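Long-range contacts in glutamine cyclotransferase (Porphyromonas gingivalis W83, PDB 6QQL), which probably acts as a zinc-dependent glutaminyl-peptide cyclotransferase, forming pyroglutamate at the N-terminus of peptides: residues A25-S29 / G301-R306; F28-A33 / V140-R146; S226-Q230 / Y240-A244. All coordinates share one frame; numbering follows the deposited sequence.

Interaction 1: residues A25-S29 / G301-R306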
ATOM      1  N   ALA A  25      -0.435   7.891 -21.194  1.00 52.16           N
ATOM      2  CA  ALA A  25      -1.231   7.206 -20.178  1.00 56.73           C
ATOM      3  C   ALA A  25      -2.076   6.119 -20.840  1.00 61.57           C
ATOM      4  O   ALA A  25      -3.287   6.258 -20.978  1.00 58.50           O
ATOM      5  CB  ALA A  25      -2.104   8.196 -19.428  1.00 51.22           C
ATOM      6  N   ASP A  26      -1.427   5.017 -21.213  1.00 62.38           N
ATOM      7  CA  ASP A  26      -2.055   3.969 -22.005  1.00 68.59           C
ATOM      8  C   ASP A  26      -2.569   2.777 -21.206  1.00 70.34           C
ATOM      9  O   ASP A  26      -3.630   2.244 -21.544  1.00 74.33           O
ATOM     10  CB  ASP A  26      -1.069   3.461 -23.064  1.00 69.56           C
ATOM     11  CG  ASP A  26      -1.566   3.685 -24.475  1.00 72.82           C
ATOM     12  OD1 ASP A  26      -2.710   4.164 -24.628  1.00 68.15           O
ATOM     13  OD2 ASP A  26      -0.810   3.387 -25.424  1.00 75.83           O
ATOM     14  N   LEU A  27      -1.871   2.340 -20.151  1.00 63.96           N
ATOM     15  CA  LEU A  27      -2.149   1.018 -19.593  1.00 49.24           C
ATOM     16  C   LEU A  27      -3.022   0.998 -18.350  1.00 44.83           C
ATOM     17  O   LEU A  27      -3.603  -0.052 -18.051  1.00 45.60           O
ATOM     18  CB  LEU A  27      -0.838   0.309 -19.244  1.00 41.30           C
ATOM     19  CG  LEU A  27       0.211   0.409 -20.340  1.00 40.95           C
ATOM     20  CD1 LEU A  27       1.564  -0.055 -19.825  1.00 35.01           C
ATOM     21  CD2 LEU A  27      -0.262  -0.433 -21.510  1.00 41.34           C
ATOM     22  N   PHE A  28      -3.143   2.100 -17.623  1.00 35.76           N
ATOM     23  CA  PHE A  28      -3.790   2.083 -16.322  1.00 19.69           C
ATOM     24  C   PHE A  28      -5.055   2.925 -16.336  1.00 27.15           C
ATOM     25  O   PHE A  28      -5.029   4.087 -16.750  1.00 45.22           O
ATOM     26  CB  PHE A  28      -2.802   2.592 -15.291  1.00 18.65           C
ATOM     27  CG  PHE A  28      -3.336   2.681 -13.908  1.00 25.05           C
ATOM     28  CD1 PHE A  28      -4.018   3.815 -13.486  1.00 17.46           C
ATOM     29  CD2 PHE A  28      -3.064   1.671 -12.983  1.00 31.70           C
ATOM     30  CE1 PHE A  28      -4.473   3.914 -12.189  1.00 27.14           C
ATOM     31  CE2 PHE A  28      -3.503   1.764 -11.662  1.00 15.71           C
ATOM     32  CZ  PHE A  28      -4.215   2.882 -11.266  1.00 20.07           C
ATOM     33  N   SER A  29      -6.141   2.376 -15.820  1.00 26.47           N
ATOM     34  CA  SER A  29      -7.404   3.102 -15.757  1.00 23.56           C
ATOM     35  C   SER A  29      -7.595   3.616 -14.340  1.00 26.56           C
ATOM     36  O   SER A  29      -7.708   2.828 -13.396  1.00 19.65           O
ATOM     37  CB  SER A  29      -8.590   2.237 -16.141  1.00 20.79           C
ATOM     38  OG  SER A  29      -9.749   2.804 -15.543  1.00 20.76           O
ATOM     39  N   GLY A 301      -0.624   5.179 -10.281  1.00 23.07           N
ATOM     40  CA  GLY A 301      -0.943   3.972 -11.029  1.00 19.39           C
ATOM     41  C   GLY A 301      -0.230   3.879 -12.363  1.00 21.61           C
ATOM     42  O   GLY A 301       0.415   2.872 -12.672  1.00 21.49           O
ATOM     43  N   GLU A 302      -0.338   4.923 -13.182  1.00 30.22           N
ATOM     44  CA  GLU A 302       0.282   4.841 -14.496  1.00 33.18           C
ATOM     45  C   GLU A 302       1.801   4.774 -14.381  1.00 32.67           C
ATOM     46  O   GLU A 302       2.447   4.100 -15.197  1.00 28.57           O
ATOM     47  CB  GLU A 302      -0.137   6.025 -15.367  1.00 41.61           C
ATOM     48  CG  GLU A 302       0.224   5.852 -16.835  1.00 50.11           C
ATOM     49  CD  GLU A 302      -0.641   4.823 -17.551  1.00 45.82           C
ATOM     50  OE1 GLU A 302      -1.875   4.830 -17.335  1.00 44.31           O
ATOM     51  OE2 GLU A 302      -0.083   4.016 -18.333  1.00 31.68           O
ATOM     52  N   THR A 303       2.383   5.406 -13.347  1.00 39.27           N
ATOM     53  CA  THR A 303       3.827   5.275 -13.123  1.00 37.62           C
ATOM     54  C   THR A 303       4.200   3.834 -12.797  1.00 28.56           C
ATOM     55  O   THR A 303       5.066   3.243 -13.450  1.00 39.76           O
ATOM     56  CB  THR A 303       4.317   6.223 -12.008  1.00 17.39           C
ATOM     57  OG1 THR A 303       4.189   7.598 -12.405  1.00 17.83           O
ATOM     58  CG2 THR A 303       5.762   5.965 -11.710  1.00 17.54           C
ATOM     59  N   VAL A 304       3.518   3.229 -11.829  1.00 26.88           N
ATOM     60  CA  VAL A 304       3.943   1.913 -11.375  1.00 28.45           C
ATOM     61  C   VAL A 304       3.759   0.875 -12.474  1.00 34.49           C
ATOM     62  O   VAL A 304       4.646   0.046 -12.706  1.00 35.76           O
ATOM     63  CB  VAL A 304       3.194   1.527 -10.088  1.00 16.10           C
ATOM     64  CG1 VAL A 304       3.445   0.093  -9.741  1.00 16.11           C
ATOM     65  CG2 VAL A 304       3.639   2.409  -8.967  1.00 15.81           C
ATOM     66  N   ILE A 305       2.618   0.900 -13.172  1.00 32.66           N
ATOM     67  CA  ILE A 305       2.393  -0.063 -14.253  1.00 34.81           C
ATOM     68  C   ILE A 305       3.454   0.092 -15.353  1.00 24.86           C
ATOM     69  O   ILE A 305       3.992  -0.900 -15.861  1.00 19.13           O
ATOM     70  CB  ILE A 305       0.948   0.057 -14.784  1.00 17.96           C
ATOM     71  CG1 ILE A 305       0.546  -1.209 -15.540  1.00 24.64           C
ATOM     72  CG2 ILE A 305       0.756   1.245 -15.705  1.00 19.94           C
ATOM     73  CD1 ILE A 305      -0.912  -1.521 -15.461  1.00 22.19           C
ATOM     74  N   ARG A 306       3.805   1.333 -15.702  1.00 18.74           N
ATOM     75  CA  ARG A 306       4.826   1.565 -16.718  1.00 20.54           C
ATOM     76  C   ARG A 306       6.182   1.047 -16.263  1.00 19.68           C
ATOM     77  O   ARG A 306       6.891   0.376 -17.022  1.00 20.43           O
ATOM     78  CB  ARG A 306       4.897   3.054 -17.043  1.00 25.83           C
ATOM     79  CG  ARG A 306       3.820   3.425 -17.952  1.00 29.03           C
ATOM     80  CD  ARG A 306       4.178   2.989 -19.343  1.00 36.99           C
ATOM     81  NE  ARG A 306       3.009   3.123 -20.201  1.00 67.61           N
ATOM     82  CZ  ARG A 306       2.412   4.267 -20.523  1.00 72.12           C
ATOM     83  NH1 ARG A 306       2.879   5.422 -20.070  1.00 64.50           N
ATOM     84  NH2 ARG A 306       1.339   4.246 -21.307  1.00 70.85           N
TER

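Interaction 2: residues F28-A33 / V140-R146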
ATOM      1  N   PHE A  28      -3.143   2.100 -17.623  1.00 35.76           N
ATOM      2  CA  PHE A  28      -3.790   2.083 -16.322  1.00 19.69           C
ATOM      3  C   PHE A  28      -5.055   2.925 -16.336  1.00 27.15           C
ATOM      4  O   PHE A  28      -5.029   4.087 -16.750  1.00 45.22           O
ATOM      5  CB  PHE A  28      -2.802   2.592 -15.291  1.00 18.65           C
ATOM      6  CG  PHE A  28      -3.336   2.681 -13.908  1.00 25.05           C
ATOM      7  CD1 PHE A  28      -4.018   3.815 -13.486  1.00 17.46           C
ATOM      8  CD2 PHE A  28      -3.064   1.671 -12.983  1.00 31.70           C
ATOM      9  CE1 PHE A  28      -4.473   3.914 -12.189  1.00 27.14           C
ATOM     10  CE2 PHE A  28      -3.503   1.764 -11.662  1.00 15.71           C
ATOM     11  CZ  PHE A  28      -4.215   2.882 -11.266  1.00 20.07           C
ATOM     12  N   SER A  29      -6.141   2.376 -15.820  1.00 26.47           N
ATOM     13  CA  SER A  29      -7.404   3.102 -15.757  1.00 23.56           C
ATOM     14  C   SER A  29      -7.595   3.616 -14.340  1.00 26.56           C
ATOM     15  O   SER A  29      -7.708   2.828 -13.396  1.00 19.65           O
ATOM     16  CB  SER A  29      -8.590   2.237 -16.141  1.00 20.79           C
ATOM     17  OG  SER A  29      -9.749   2.804 -15.543  1.00 20.76           O
ATOM     18  N   ALA A  30      -7.580   4.937 -14.182  1.00 40.84           N
ATOM     19  CA  ALA A  30      -7.828   5.496 -12.863  1.00 33.45           C
ATOM     20  C   ALA A  30      -9.301   5.386 -12.463  1.00 35.65           C
ATOM     21  O   ALA A  30      -9.607   5.297 -11.260  1.00 17.69           O
ATOM     22  CB  ALA A  30      -7.344   6.940 -12.828  1.00 26.43           C
ATOM     23  N   ASP A  31     -10.222   5.360 -13.438  1.00 19.59           N
ATOM     24  CA  ASP A  31     -11.631   5.214 -13.083  1.00 29.17           C
ATOM     25  C   ASP A  31     -11.870   3.896 -12.369  1.00 31.30           C
ATOM     26  O   ASP A  31     -12.530   3.850 -11.323  1.00 38.43           O
ATOM     27  CB  ASP A  31     -12.529   5.314 -14.312  1.00 41.12           C
ATOM     28  CG  ASP A  31     -12.709   6.733 -14.782  1.00 56.14           C
ATOM     29  OD1 ASP A  31     -12.655   7.657 -13.932  1.00 40.40           O
ATOM     30  OD2 ASP A  31     -12.974   6.909 -15.994  1.00 73.13           O
ATOM     31  N   SER A  32     -11.319   2.816 -12.917  1.00 38.48           N
ATOM     32  CA  SER A  32     -11.346   1.529 -12.234  1.00 29.77           C
ATOM     33  C   SER A  32     -10.699   1.625 -10.849  1.00 26.69           C
ATOM     34  O   SER A  32     -11.285   1.202  -9.843  1.00 18.45           O
ATOM     35  CB  SER A  32     -10.645   0.481 -13.104  1.00 30.59           C
ATOM     36  OG  SER A  32     -10.362  -0.696 -12.363  1.00 29.16           O
ATOM     37  N   ALA A  33      -9.480   2.172 -10.780  1.00 25.98           N
ATOM     38  CA  ALA A  33      -8.813   2.316  -9.489  1.00 29.02           C
ATOM     39  C   ALA A  33      -9.669   3.100  -8.502  1.00 28.47           C
ATOM     40  O   ALA A  33      -9.764   2.726  -7.326  1.00 27.63           O
ATOM     41  CB  ALA A  33      -7.451   2.979  -9.661  1.00 33.92           C
ATOM     42  N   VAL A 140      -5.188   0.959  -6.229  1.00 16.90           N
ATOM     43  CA  VAL A 140      -4.255   0.964  -7.353  1.00 17.43           C
ATOM     44  C   VAL A 140      -3.766  -0.453  -7.640  1.00 17.15           C
ATOM     45  O   VAL A 140      -3.862  -0.950  -8.771  1.00 38.67           O
ATOM     46  CB  VAL A 140      -3.096   1.944  -7.101  1.00 18.18           C
ATOM     47  CG1 VAL A 140      -2.068   1.848  -8.218  1.00 29.04           C
ATOM     48  CG2 VAL A 140      -3.623   3.359  -7.006  1.00 18.21           C
ATOM     49  N   LEU A 141      -3.295  -1.150  -6.608  1.00 16.52           N
ATOM     50  CA  LEU A 141      -2.759  -2.491  -6.814  1.00 17.57           C
ATOM     51  C   LEU A 141      -3.841  -3.477  -7.272  1.00 23.54           C
ATOM     52  O   LEU A 141      -3.530  -4.470  -7.941  1.00 17.73           O
ATOM     53  CB  LEU A 141      -2.078  -2.961  -5.531  1.00 15.80           C
ATOM     54  CG  LEU A 141      -0.820  -2.153  -5.178  1.00 20.84           C
ATOM     55  CD1 LEU A 141      -0.174  -2.669  -3.903  1.00 19.52           C
ATOM     56  CD2 LEU A 141       0.186  -2.103  -6.338  1.00 16.57           C
ATOM     57  N   LEU A 142      -5.107  -3.231  -6.922  1.00 16.20           N
ATOM     58  CA  LEU A 142      -6.195  -3.982  -7.541  1.00 18.15           C
ATOM     59  C   LEU A 142      -6.239  -3.754  -9.046  1.00 24.63           C
ATOM     60  O   LEU A 142      -6.392  -4.701  -9.829  1.00 17.52           O
ATOM     61  CB  LEU A 142      -7.529  -3.578  -6.931  1.00 17.38           C
ATOM     62  CG  LEU A 142      -7.900  -4.144  -5.574  1.00 19.41           C
ATOM     63  CD1 LEU A 142      -9.194  -3.482  -5.172  1.00 15.71           C
ATOM     64  CD2 LEU A 142      -7.990  -5.679  -5.575  1.00 21.83           C
ATOM     65  N   GLU A 143      -6.163  -2.488  -9.474  1.00 24.93           N
ATOM     66  CA  GLU A 143      -6.276  -2.224 -10.903  1.00 25.76           C
ATOM     67  C   GLU A 143      -5.048  -2.712 -11.649  1.00 30.44           C
ATOM     68  O   GLU A 143      -5.168  -3.180 -12.792  1.00 27.30           O
ATOM     69  CB  GLU A 143      -6.540  -0.740 -11.167  1.00 23.03           C
ATOM     70  CG  GLU A 143      -6.164  -0.247 -12.578  1.00 20.09           C
ATOM     71  CD  GLU A 143      -7.038  -0.757 -13.718  1.00 22.78           C
ATOM     72  OE1 GLU A 143      -7.948  -1.599 -13.499  1.00 20.54           O
ATOM     73  OE2 GLU A 143      -6.830  -0.260 -14.851  1.00 21.79           O
ATOM     74  N   ILE A 144      -3.873  -2.658 -11.014  1.00 18.41           N
ATOM     75  CA  ILE A 144      -2.707  -3.297 -11.616  1.00 18.67           C
ATOM     76  C   ILE A 144      -2.938  -4.794 -11.742  1.00 25.87           C
ATOM     77  O   ILE A 144      -2.719  -5.387 -12.809  1.00 33.37           O
ATOM     78  CB  ILE A 144      -1.429  -2.959 -10.830  1.00 18.34           C
ATOM     79  CG1 ILE A 144      -1.167  -1.449 -10.940  1.00 23.63           C
ATOM     80  CG2 ILE A 144      -0.239  -3.780 -11.343  1.00 18.59           C
ATOM     81  CD1 ILE A 144       0.014  -0.967 -10.172  1.00 18.61           C
ATOM     82  N   ALA A 145      -3.438  -5.415 -10.671  1.00 18.22           N
ATOM     83  CA  ALA A 145      -3.708  -6.845 -10.715  1.00 26.07           C
ATOM     84  C   ALA A 145      -4.575  -7.205 -11.913  1.00 30.92           C
ATOM     85  O   ALA A 145      -4.265  -8.142 -12.653  1.00 35.67           O
ATOM     86  CB  ALA A 145      -4.379  -7.291  -9.420  1.00 23.60           C
ATOM     87  N   ARG A 146      -5.635  -6.432 -12.159  1.00 26.77           N
ATOM     88  CA  ARG A 146      -6.506  -6.746 -13.286  1.00 31.92           C
ATOM     89  C   ARG A 146      -5.736  -6.719 -14.598  1.00 38.56           C
ATOM     90  O   ARG A 146      -5.830  -7.654 -15.406  1.00 40.43           O
ATOM     91  CB  ARG A 146      -7.697  -5.788 -13.332  1.00 23.05           C
ATOM     92  CG  ARG A 146      -8.665  -6.111 -14.462  1.00 21.60           C
ATOM     93  CD  ARG A 146      -9.897  -5.220 -14.442  1.00 21.43           C
ATOM     94  NE  ARG A 146      -9.563  -3.808 -14.495  1.00 26.60           N
ATOM     95  CZ  ARG A 146      -9.495  -3.102 -15.616  1.00 42.47           C
ATOM     96  NH1 ARG A 146      -9.735  -3.685 -16.786  1.00 42.90           N
ATOM     97  NH2 ARG A 146      -9.196  -1.809 -15.563  1.00 47.19           N
TER

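Interaction 3: residues S226-Q230 / Y240-A244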
ATOM      1  N   SER A 226      15.191   6.010  -8.086  1.00 24.54           N
ATOM      2  CA  SER A 226      15.444   6.831  -9.272  1.00 26.86           C
ATOM      3  C   SER A 226      14.637   6.338 -10.469  1.00 28.05           C
ATOM      4  O   SER A 226      14.045   7.139 -11.206  1.00 22.94           O
ATOM      5  CB  SER A 226      16.935   6.863  -9.616  1.00 24.08           C
ATOM      6  OG  SER A 226      17.699   7.365  -8.536  1.00 36.03           O
ATOM      7  N   ALA A 227      14.649   5.024 -10.702  1.00 19.80           N
ATOM      8  CA  ALA A 227      13.936   4.458 -11.839  1.00 19.74           C
ATOM      9  C   ALA A 227      12.447   4.803 -11.800  1.00 19.11           C
ATOM     10  O   ALA A 227      11.847   5.114 -12.832  1.00 19.21           O
ATOM     11  CB  ALA A 227      14.158   2.945 -11.881  1.00 27.51           C
ATOM     12  N   VAL A 228      11.826   4.745 -10.624  1.00 24.83           N
ATOM     13  CA  VAL A 228      10.406   5.056 -10.549  1.00 17.99           C
ATOM     14  C   VAL A 228      10.178   6.534 -10.824  1.00 28.70           C
ATOM     15  O   VAL A 228       9.374   6.905 -11.686  1.00 26.49           O
ATOM     16  CB  VAL A 228       9.824   4.649  -9.182  1.00 17.41           C
ATOM     17  CG1 VAL A 228       8.405   5.164  -9.049  1.00 16.97           C
ATOM     18  CG2 VAL A 228       9.828   3.131  -9.036  1.00 17.24           C
ATOM     19  N   TRP A 229      10.919   7.398 -10.124  1.00 30.67           N
ATOM     20  CA  TRP A 229      10.709   8.839 -10.226  1.00 27.77           C
ATOM     21  C   TRP A 229      11.036   9.361 -11.617  1.00 28.18           C
ATOM     22  O   TRP A 229      10.450  10.357 -12.062  1.00 19.46           O
ATOM     23  CB  TRP A 229      11.543   9.545  -9.170  1.00 23.73           C
ATOM     24  CG  TRP A 229      10.763  10.016  -7.964  1.00 28.52           C
ATOM     25  CD1 TRP A 229      10.546  11.317  -7.574  1.00 29.99           C
ATOM     26  CD2 TRP A 229      10.119   9.191  -6.979  1.00 33.84           C
ATOM     27  NE1 TRP A 229       9.813  11.346  -6.404  1.00 34.51           N
ATOM     28  CE2 TRP A 229       9.534  10.058  -6.024  1.00 36.18           C
ATOM     29  CE3 TRP A 229       9.979   7.802  -6.811  1.00 29.39           C
ATOM     30  CZ2 TRP A 229       8.822   9.583  -4.931  1.00 23.73           C
ATOM     31  CZ3 TRP A 229       9.267   7.333  -5.733  1.00 17.03           C
ATOM     32  CH2 TRP A 229       8.701   8.220  -4.803  1.00 26.37           C
ATOM     33  N   GLN A 230      11.994   8.736 -12.297  1.00 32.23           N
ATOM     34  CA  GLN A 230      12.274   9.112 -13.673  1.00 26.66           C
ATOM     35  C   GLN A 230      11.166   8.641 -14.609  1.00 24.72           C
ATOM     36  O   GLN A 230      10.835   9.331 -15.577  1.00 32.50           O
ATOM     37  CB  GLN A 230      13.637   8.562 -14.079  1.00 26.20           C
ATOM     38  CG  GLN A 230      14.724   9.464 -13.548  1.00 46.04           C
ATOM     39  CD  GLN A 230      16.053   9.331 -14.260  1.00 62.21           C
ATOM     40  OE1 GLN A 230      16.482  10.252 -14.959  1.00 64.24           O
ATOM     41  NE2 GLN A 230      16.733   8.203 -14.055  1.00 62.85           N
ATOM     42  N   TYR A 240       3.812  15.654  -9.140  1.00 28.29           N
ATOM     43  CA  TYR A 240       3.478  14.730  -8.069  1.00 33.37           C
ATOM     44  C   TYR A 240       4.688  14.005  -7.497  1.00 33.05           C
ATOM     45  O   TYR A 240       4.835  13.920  -6.270  1.00 37.25           O
ATOM     46  CB  TYR A 240       2.448  13.724  -8.595  1.00 31.48           C
ATOM     47  CG  TYR A 240       1.069  14.320  -8.776  1.00 28.98           C
ATOM     48  CD1 TYR A 240       0.330  14.737  -7.680  1.00 31.76           C
ATOM     49  CD2 TYR A 240       0.507  14.464 -10.033  1.00 33.24           C
ATOM     50  CE1 TYR A 240      -0.930  15.272  -7.830  1.00 36.78           C
ATOM     51  CE2 TYR A 240      -0.762  15.007 -10.193  1.00 32.95           C
ATOM     52  CZ  TYR A 240      -1.473  15.416  -9.083  1.00 30.83           C
ATOM     53  OH  TYR A 240      -2.732  15.968  -9.222  1.00 21.99           O
ATOM     54  N   PHE A 241       5.559  13.471  -8.354  1.00 22.64           N
ATOM     55  CA  PHE A 241       6.787  12.804  -7.921  1.00 22.21           C
ATOM     56  C   PHE A 241       7.935  13.811  -7.869  1.00 27.31           C
ATOM     57  O   PHE A 241       8.567  14.106  -8.885  1.00 19.26           O
ATOM     58  CB  PHE A 241       7.093  11.624  -8.835  1.00 22.97           C
ATOM     59  CG  PHE A 241       6.150  10.478  -8.652  1.00 32.34           C
ATOM     60  CD1 PHE A 241       4.878  10.510  -9.206  1.00 38.90           C
ATOM     61  CD2 PHE A 241       6.527   9.373  -7.899  1.00 28.89           C
ATOM     62  CE1 PHE A 241       4.000   9.456  -9.027  1.00 39.90           C
ATOM     63  CE2 PHE A 241       5.650   8.311  -7.711  1.00 33.31           C
ATOM     64  CZ  PHE A 241       4.384   8.352  -8.281  1.00 36.44           C
ATOM     65  N   ILE A 242       8.228  14.319  -6.676  1.00 22.01           N
ATOM     66  CA  ILE A 242       9.213  15.382  -6.522  1.00 33.91           C
ATOM     67  C   ILE A 242      10.571  14.769  -6.189  1.00 36.00           C
ATOM     68  O   ILE A 242      10.698  13.975  -5.250  1.00 35.10           O
ATOM     69  CB  ILE A 242       8.768  16.386  -5.451  1.00 35.98           C
ATOM     70  CG1 ILE A 242       7.269  16.652  -5.600  1.00 33.12           C
ATOM     71  CG2 ILE A 242       9.522  17.692  -5.617  1.00 30.75           C
ATOM     72  CD1 ILE A 242       6.858  17.081  -6.972  1.00 26.47           C
ATOM     73  N   GLN A 243      11.592  15.152  -6.959  1.00 38.05           N
ATOM     74  CA  GLN A 243      12.939  14.594  -6.828  1.00 39.60           C
ATOM     75  C   GLN A 243      13.717  15.397  -5.791  1.00 44.07           C
ATOM     76  O   GLN A 243      14.490  16.303  -6.099  1.00 50.54           O
ATOM     77  CB  GLN A 243      13.625  14.548  -8.187  1.00 24.82           C
ATOM     78  CG  GLN A 243      12.790  13.781  -9.203  1.00 26.12           C
ATOM     79  CD  GLN A 243      13.612  12.968 -10.194  1.00 28.65           C
ATOM     80  OE1 GLN A 243      14.365  12.059  -9.810  1.00 27.37           O
ATOM     81  NE2 GLN A 243      13.456  13.282 -11.486  1.00 27.26           N
ATOM     82  N   ALA A 244      13.475  15.060  -4.529  1.00 46.13           N
ATOM     83  CA  ALA A 244      13.982  15.803  -3.388  1.00 31.29           C
ATOM     84  C   ALA A 244      13.684  15.001  -2.132  1.00 30.37           C
ATOM     85  O   ALA A 244      12.755  14.192  -2.113  1.00 19.90           O
ATOM     86  CB  ALA A 244      13.348  17.200  -3.308  1.00 21.48           C
TER

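Interaction 1: residues A25-S29 / G301-R306
Glu302 turns its carboxylate toward the backbone of the loop before helix 30-42 and holds two successive N-H groups there. Glu302 OE2 takes the N-H of Leu27 on its syn lone pair, at 3.1 Å. Glu302 OE1 accepts from Phe28 N at 3.0 Å, also on the syn side but 27° out of the carboxylate plane. With one bond on each oxygen, the carboxylate is restrained from turning. The Glu302 chain is bent about its CB-CG bond (chi2 72°), which brings the group alongside the loop.

The tight part of the contact lies at Phe28. Gly301 CA sits over the centre of the ring, 3.4 Å from its centroid, in a CH-pi contact. Glu302 N lies over the same face, nearer the rim. Ile305 CG2 closes the apolar side, 3.8 Å from Phe28 CB and slightly farther from Leu27 CB.

The other end is looser and faces solvent. Arg306 runs across Leu27 at about a right angle, and its NE comes within 3.5 Å of Leu27 CD1. Its guanidinium lies with one face over Glu302 OE2, so the pair attract by charge without an N-H pointing at the oxygen. This positive charge would probably help keep Glu302 ionised. Asp26 is exposed and poorly ordered, and its carboxylate leads away from the helix. Ala25, the first modelled residue, lies against the Glu302 carboxylate.

The contact lays the N-terminal loop against helix 294-311. Asp26, Phe28 and Glu302, with Asp298, belong to a magnesium site seen in a structure of this protein, though no magnesium is bound to this chain here.

Interaction 2: residues F28-A33 / V140-R146
Glu143 meets both Ser29 and Ser32 at the start of helix 30-42. The site is a helix N-cap, bonded by a glutamate of helix 131-149 in the alpha/beta fold of the M28 family. Ser29 is the N-cap residue, and its OG accepts from Ser32 N.

The Glu143 side chain leaves its helix with CG anti to the backbone N (chi1 158°) and bends at chi2. Its aliphatic part then passes over one face of the Phe28 ring. Glu143 CG stands 3.9 Å from the ring centroid as a CH-pi contact. The carboxylate beyond it is steeply turned to the ring, with the two planes 79° apart. Val140 reaches the ring at about a right angle, its CG1 being 3.7 Å from Phe28 CE2. Ile144 comes in at the ring edge instead, through CG1, 4.0 Å from the same CE2. Ala33 CB lies against Glu143 CB where the two helices come close. Val304 of helix 294-311 touches Ile144 from another side.

The two carboxylate oxygens have separate tasks. Glu143 OE2 accepts from Ser29 N at 2.9 Å, on its anti side and tilted out of the carboxylate plane. Arg146, one turn on, sets its charge beside Glu143 OE1. The bond from its NE is weak, and the approach of NH2 is too short to be trusted in detail. The contact is buried, and the nearby arginine charge may help keep the carboxylate ionised. Ser32 OG donates to that same OE1 at 2.8 Å, coming from above the carboxylate plane, 60° out of it.

Interaction 3: residues S226-Q230 / Y240-A244
Trp229 points from helix 222-234 toward strand 241-243, and its indole makes most of the helix's share of the contact. Its CB lies near the amide of Gln243, 3.8 Å from Gln243 OE1. Trp229 CG lies near Phe241 CB. Next along the ring, Trp229 CD1 has Gln243 CG at its edge, 3.7 Å away. The Gln243 chain bends at chi2, which folds its amide back toward the helix.

Trp229 NE1 comes next. It gives a weak hydrogen bond to Ile242 O at 3.0 Å, with an N-H...O angle of 131°. A second weak bond runs from NE1 to Phe211 O, so the buried indole N-H is shared between two strands. These strands, 211-213 and 241-243, are joined by backbone hydrogen bonds. Just past Ile242 the chain makes an inverse gamma turn centred on Gln243 and then turns a corner at Ala244. The helix axis crosses the strand at -122°, 9.1 Å away.

Over the indole lies Phe241. Its CB stands above the five-membered ring, 3.8 Å from the centroid, as a CH-pi contact. Phe241 CG is anti to the carbonyl carbon (chi1 -71°), and the ring edge is directed onto the indole face. Trp229 CE2 meets Phe241 CD2 at 3.6 Å. CD2 and CE3 of Trp229, and further out CZ2, CZ3 and CH2, all lie under that Phe241 atom. The six-membered ring and the Phe241 ring form a T-shaped pair, with centroids 4.9 Å apart. Trp213 makes another edge-to-face contact with Trp229, while Ile267 of the central sheet touches both Trp229 and Phe241.

Interactions 1 and 2 start from the same part of the chain and share Phe28 and Ser29. Their centres are about 8 Å apart, and they touch where helix 294-311 packs on helix 131-149. Together they fix the N-terminal loop to two helices that come much later in the sequence. The centre of interaction 3 is about 15 Å from that of interaction 1, and interaction 3 is nested within the loop interaction 1 closes. The two touch where Thr303 meets Val228 and Phe241. Interactions 2 and 3 follow each other in series, about 21 Å apart between centres, without touching. Helix 294-311 thus lies between the N-terminal loop and the packing of helix 222-234 on strand 241-243.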